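Local coordinates for type II secretion ATPase XpsE (PDB 2D28), which belongs to the type II secretion ATPases and is represented here by its N-terminal domain, a mostly helical module joined to a small mixed alpha/beta part, at residues A[110-115]-A[135-140]; A[18-23]-A[47-52]. The protein carries 1 engineered substitution. All blocks are in the same frame, centred on the assembly; numbering follows the deposited sequence.

In the fold
From the N terminus, helix 6-16 is closed by a Schellman motif at Arg18, and interaction 2 sets the turn that follows, residues 18-23, beside residues 47-52, so closing a loop that holds helices 22-27 and 39-45. Helix 51-62 starts within the second segment of interaction 2. Strand 105-110 ends where interaction 1 begins, and its partner, residues 135-140, returns after helix 116-126 and strand 130-134. The two loops follow one another in series, neither enclosing nor crossing the other, with contact centres about 16 Å apart. The start of helix 51-62 bridges them: Glu51 OE2 lies 2.6 Å from Ser138 OG, a probable hydrogen bond, tying the N-terminal helices to the mixed sheet of the MshEN domain.

Interaction 1 (A[110-115]-A[135-140])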
loop_
_atom_site.group_PDB
_atom_site.type_symbol
_atom_site.label_atom_id
_atom_site.label_comp_id
_atom_site.label_asym_id
_atom_site.label_seq_id
_atom_site.Cartn_x
_atom_site.Cartn_y
_atom_site.Cartn_z
ATOM N N ILE A 110 -3.282 2.905 -1.313
ATOM C CA ILE A 110 -2.753 1.565 -1.119
ATOM C C ILE A 110 -1.485 1.601 -0.305
ATOM O O ILE A 110 -0.595 2.506 -0.543
ATOM C CB ILE A 110 -2.573 0.884 -2.544
ATOM C CG1 ILE A 110 -2.084 -0.533 -2.451
ATOM C CG2 ILE A 110 -1.624 1.740 -3.410
ATOM C CD1 ILE A 110 -2.259 -1.338 -3.670
ATOM N N ALA A 111 -1.383 0.702 0.673
ATOM C CA ALA A 111 -0.169 0.608 1.518
ATOM C C ALA A 111 1.004 -0.091 0.870
ATOM O O ALA A 111 2.197 0.321 1.068
ATOM C CB ALA A 111 -0.466 0.002 2.925
ATOM N N ASP A 112 0.666 -1.133 0.102
ATOM C CA ASP A 112 1.623 -2.049 -0.480
ATOM C C ASP A 112 1.479 -2.117 -1.999
ATOM O O ASP A 112 1.082 -3.125 -2.556
ATOM C CB ASP A 112 1.512 -3.424 0.147
ATOM C CG ASP A 112 1.730 -3.421 1.656
ATOM O OD1 ASP A 112 2.596 -2.660 2.190
ATOM O OD2 ASP A 112 1.081 -4.184 2.384
ATOM N N PRO A 113 1.886 -1.069 -2.685
ATOM C CA PRO A 113 1.719 -0.998 -4.159
ATOM C C PRO A 113 2.592 -1.898 -5.004
ATOM O O PRO A 113 2.355 -1.951 -6.213
ATOM C CB PRO A 113 1.970 0.471 -4.448
ATOM C CG PRO A 113 2.939 0.869 -3.407
ATOM C CD PRO A 113 2.478 0.168 -2.155
ATOM N N TYR A 114 3.538 -2.584 -4.391
ATOM C CA TYR A 114 4.329 -3.637 -5.003
ATOM C C TYR A 114 3.594 -5.000 -5.054
ATOM O O TYR A 114 4.136 -5.932 -5.615
ATOM C CB TYR A 114 5.624 -3.832 -4.213
ATOM C CG TYR A 114 5.436 -4.143 -2.776
ATOM C CD1 TYR A 114 5.237 -5.434 -2.333
ATOM C CD2 TYR A 114 5.417 -3.095 -1.826
ATOM C CE1 TYR A 114 5.053 -5.688 -0.965
ATOM C CE2 TYR A 114 5.220 -3.317 -0.522
ATOM C CZ TYR A 114 5.016 -4.590 -0.084
ATOM O OH TYR A 114 4.774 -4.767 1.247
ATOM N N ASP A 115 2.400 -5.109 -4.443
ATOM C CA ASP A 115 1.728 -6.397 -4.291
ATOM C C ASP A 115 0.769 -6.591 -5.475
ATOM O O ASP A 115 -0.381 -6.163 -5.441
ATOM C CB ASP A 115 1.012 -6.453 -2.929
ATOM C CG ASP A 115 0.429 -7.807 -2.641
ATOM O OD1 ASP A 115 0.245 -8.606 -3.610
ATOM O OD2 ASP A 115 0.095 -8.062 -1.478
ATOM N N GLY A 135 -0.231 5.440 0.500
ATOM C CA GLY A 135 -0.545 6.001 1.815
ATOM C C GLY A 135 0.064 5.165 2.930
ATOM O O GLY A 135 0.414 3.980 2.786
ATOM N N LEU A 136 0.299 5.837 4.050
ATOM C CA LEU A 136 0.836 5.219 5.224
ATOM C C LEU A 136 -0.298 4.230 5.726
ATOM O O LEU A 136 -1.531 4.507 5.660
ATOM C CB LEU A 136 1.204 6.250 6.319
ATOM C CG LEU A 136 2.611 6.892 6.294
ATOM C CD1 LEU A 136 2.765 7.835 5.104
ATOM C CD2 LEU A 136 2.759 7.670 7.633
ATOM N N ARG A 137 0.169 3.049 6.043
ATOM C CA ARG A 137 -0.667 1.932 6.392
ATOM C C ARG A 137 -1.753 2.324 7.404
ATOM O O ARG A 137 -2.933 2.005 7.223
ATOM C CB ARG A 137 0.189 0.799 6.943
ATOM C CG ARG A 137 -0.583 -0.586 7.087
ATOM C CD ARG A 137 0.315 -1.741 7.598
ATOM N NE ARG A 137 1.491 -1.760 6.736
ATOM C CZ ARG A 137 1.518 -2.280 5.523
ATOM N NH1 ARG A 137 2.580 -2.069 4.798
ATOM N NH2 ARG A 137 0.505 -3.031 5.060
ATOM N N SER A 138 -1.361 2.973 8.491
ATOM C CA SER A 138 -2.312 3.217 9.567
ATOM C C SER A 138 -3.260 4.297 9.177
ATOM O O SER A 138 -4.395 4.388 9.719
ATOM C CB SER A 138 -1.544 3.647 10.836
ATOM O OG SER A 138 -0.824 2.487 11.253
ATOM N N GLU A 139 -2.814 5.216 8.309
ATOM C CA GLU A 139 -3.708 6.258 7.817
ATOM C C GLU A 139 -4.832 5.685 6.954
ATOM O O GLU A 139 -5.973 6.149 7.010
ATOM C CB GLU A 139 -2.937 7.330 7.040
ATOM C CG GLU A 139 -1.991 8.090 7.957
ATOM C CD GLU A 139 -1.179 9.171 7.246
ATOM O OE1 GLU A 139 -1.529 9.567 6.146
ATOM O OE2 GLU A 139 -0.207 9.598 7.868
ATOM N N ILE A 140 -4.482 4.738 6.098
ATOM C CA ILE A 140 -5.462 3.981 5.308
ATOM C C ILE A 140 -6.408 3.217 6.246
ATOM O O ILE A 140 -7.637 3.258 6.063
ATOM C CB ILE A 140 -4.743 3.012 4.341
ATOM C CG1 ILE A 140 -3.958 3.804 3.318
ATOM C CG2 ILE A 140 -5.749 2.080 3.663
ATOM C CD1 ILE A 140 -3.136 2.997 2.384
HETATM O O HOH W 1 2.668 2.386 2.781
#
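Arg137, in the first turn of helix 137-147, reaches across to the loop that follows strand 105-110. Arg137 CB passes 4.1 Å from Ala111 CB. CG stands anti to the backbone N (chi1 -168°), and a bend at chi3 turns the guanidinium back over Ala111, whose CB lies over one face near the rim, 3.8 Å from Arg137 NH2. At the tip both terminal nitrogens grip Asp112 end-on: Arg137 NH1 donates to the syn lone pair of Asp112 OD1 at 2.7 Å, and Arg137 NH2 meets Asp112 OD2 at 3.0 Å from above the carboxylate plane. Both bonds are nearly straight, although the two planes are turned 33° apart. Ile140 CD1 packs against the backbone, 3.4 Å from Ala111 N. Gly135 N donates to Ile110 O, prolonging the parallel pairing of strands 105-110 and 130-134, and one water donates to both Ala111 O and Gly135 O. Asp112 OD1 also accepts from His54 NE2, so the carboxylate links helix 51-62 to the start of helix 137-147. Asp112 is probably held ionised, its charge offset by Arg137, at the partly exposed margin of a contact whose apolar and backbone members are buried.

Interaction 2 (A[18-23]-A[47-52]); sequences RRLKDT and GLVSER
Leu20 and Val49 cross obliquely, each sending one methyl to the meeting point: Leu20 CD1 lies 3.8 Å from Val49 CG2. Leu20 CG stands anti to the backbone N (chi1 171°), which carries the end of the side chain nearer to residues 47-52. Val49 likewise has CG1 anti to its N (chi1 170°), leaving CG2 anti to the carbonyl carbon and turned to Leu20. Leu20 CD1 also rests 3.9 Å from Leu48 O and, more loosely, near Leu48 CB. Leu14 of helix 6-16 and Leu43 of helix 39-45 touch both Leu20 and Val49. The contact pairs two similar helix-to-helix turns: Arg18 and Gly47 each end a helix in a Schellman motif, and Ser50 OG N-caps helix 51-62 on Asp53 N. The backbones are joined through water: one molecule donates to Arg19 O at 2.8 Å and accepts from Ser50 N, while another donates to Leu48 O at 2.6 Å and accepts from Lys21 N. Between the two segments, then, methyl packing is supplemented by water-bridged backbones, while the direct polar ties, from Arg19 to Thr57 and Glu60, lie further along helix 51-62.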
loop_
_atom_site.group_PDB
_atom_site.type_symbol
_atom_site.label_atom_id
_atom_site.label_comp_id
_atom_site.label_asym_id
_atom_site.label_seq_id
_atom_site.Cartn_x
_atom_site.Cartn_y
_atom_site.Cartn_z
ATOM N N ARG A 18 19.318 4.660 3.984
ATOM C CA ARG A 18 19.509 4.444 5.389
ATOM C C ARG A 18 18.237 4.492 6.224
ATOM O O ARG A 18 18.223 4.913 7.389
ATOM C CB ARG A 18 20.525 5.438 5.895
ATOM C CG ARG A 18 21.848 5.246 5.146
ATOM C CD ARG A 18 22.655 6.479 5.192
ATOM N NE ARG A 18 23.012 6.728 6.573
ATOM C CZ ARG A 18 23.069 7.934 7.151
ATOM N NH1 ARG A 18 22.823 9.064 6.467
ATOM N NH2 ARG A 18 23.407 8.005 8.435
ATOM N N ARG A 19 17.158 4.018 5.631
ATOM C CA ARG A 19 15.870 3.861 6.328
ATOM C C ARG A 19 15.715 2.471 6.922
ATOM O O ARG A 19 14.654 2.128 7.468
ATOM C CB ARG A 19 14.748 4.102 5.320
ATOM C CG ARG A 19 14.781 5.480 4.653
ATOM C CD ARG A 19 13.824 5.662 3.465
ATOM N NE ARG A 19 14.050 6.932 2.783
ATOM C CZ ARG A 19 13.668 7.199 1.524
ATOM N NH1 ARG A 19 13.124 6.298 0.771
ATOM N NH2 ARG A 19 13.901 8.349 0.997
ATOM N N LEU A 20 16.756 1.651 6.716
ATOM C CA LEU A 20 16.813 0.257 7.158
ATOM C C LEU A 20 18.301 -0.082 7.381
ATOM O O LEU A 20 19.133 0.211 6.513
ATOM C CB LEU A 20 16.259 -0.675 6.079
ATOM C CG LEU A 20 16.434 -2.214 6.291
ATOM C CD1 LEU A 20 15.620 -2.669 7.454
ATOM C CD2 LEU A 20 15.999 -2.985 5.054
ATOM N N LYS A 21 18.617 -0.714 8.505
ATOM C CA LYS A 21 19.986 -1.142 8.812
ATOM C C LYS A 21 20.228 -2.519 8.303
ATOM O O LYS A 21 19.353 -3.404 8.403
ATOM C CB LYS A 21 20.222 -1.230 10.337
ATOM C CG LYS A 21 19.819 -0.037 11.134
ATOM C CD LYS A 21 20.430 -0.170 12.543
ATOM C CE LYS A 21 19.574 0.433 13.636
ATOM N NZ LYS A 21 19.547 -0.455 14.852
ATOM N N ASP A 22 21.448 -2.752 7.826
ATOM C CA ASP A 22 21.741 -4.005 7.191
ATOM C C ASP A 22 21.717 -5.129 8.213
ATOM O O ASP A 22 21.370 -6.263 7.863
ATOM C CB ASP A 22 23.057 -3.950 6.406
ATOM C CG ASP A 22 24.273 -4.014 7.275
ATOM O OD1 ASP A 22 24.377 -3.243 8.272
ATOM O OD2 ASP A 22 25.196 -4.831 6.992
ATOM N N THR A 23 22.029 -4.807 9.473
ATOM C CA THR A 23 21.947 -5.815 10.549
ATOM C C THR A 23 20.528 -6.239 10.792
ATOM O O THR A 23 20.238 -7.416 10.914
ATOM C CB THR A 23 22.595 -5.329 11.866
ATOM O OG1 THR A 23 22.068 -4.048 12.248
ATOM C CG2 THR A 23 24.073 -5.112 11.669
ATOM N N GLY A 47 9.237 -3.834 13.694
ATOM C CA GLY A 47 9.561 -2.454 14.026
ATOM C C GLY A 47 10.835 -1.884 13.362
ATOM O O GLY A 47 11.417 -0.876 13.826
ATOM N N LEU A 48 11.262 -2.477 12.265
ATOM C CA LEU A 48 12.543 -2.101 11.694
ATOM C C LEU A 48 12.472 -1.101 10.553
ATOM O O LEU A 48 13.537 -0.636 10.084
ATOM C CB LEU A 48 13.298 -3.356 11.223
ATOM C CG LEU A 48 13.344 -4.522 12.244
ATOM C CD1 LEU A 48 14.005 -5.752 11.608
ATOM C CD2 LEU A 48 14.014 -4.165 13.551
ATOM N N VAL A 49 11.282 -0.907 9.985
ATOM C CA VAL A 49 11.073 0.115 8.935
ATOM C C VAL A 49 9.819 0.838 9.349
ATOM O O VAL A 49 8.792 0.227 9.598
ATOM C CB VAL A 49 10.906 -0.528 7.522
ATOM C CG1 VAL A 49 10.460 0.463 6.454
ATOM C CG2 VAL A 49 12.193 -1.151 7.150
ATOM N N SER A 50 9.887 2.148 9.476
ATOM C CA SER A 50 8.678 2.929 9.784
ATOM C C SER A 50 7.651 2.914 8.648
ATOM O O SER A 50 8.012 2.745 7.467
ATOM C CB SER A 50 9.028 4.393 10.121
ATOM O OG SER A 50 9.370 5.151 8.950
ATOM N N GLU A 51 6.375 3.096 9.014
ATOM C CA GLU A 51 5.335 3.226 8.002
ATOM C C GLU A 51 5.609 4.327 7.034
ATOM O O GLU A 51 5.417 4.166 5.825
ATOM C CB GLU A 51 3.980 3.482 8.656
ATOM C CG GLU A 51 3.429 2.250 9.338
ATOM C CD GLU A 51 1.929 2.405 9.705
ATOM O OE1 GLU A 51 1.313 3.459 9.365
ATOM O OE2 GLU A 51 1.372 1.443 10.319
ATOM N N ARG A 52 6.111 5.469 7.526
ATOM C CA ARG A 52 6.471 6.542 6.646
ATOM C C ARG A 52 7.548 6.192 5.609
ATOM O O ARG A 52 7.389 6.491 4.416
ATOM C CB ARG A 52 6.857 7.805 7.422
ATOM C CG ARG A 52 7.202 8.951 6.486
ATOM C CD ARG A 52 7.246 10.347 7.165
ATOM N NE ARG A 52 5.905 10.650 7.588
ATOM C CZ ARG A 52 4.954 11.127 6.775
ATOM N NH1 ARG A 52 3.761 11.312 7.256
ATOM N NH2 ARG A 52 5.171 11.390 5.511
HETATM O O HOH W 2 12.449 3.230 8.720
HETATM O O HOH W 3 16.078 -0.899 10.517
#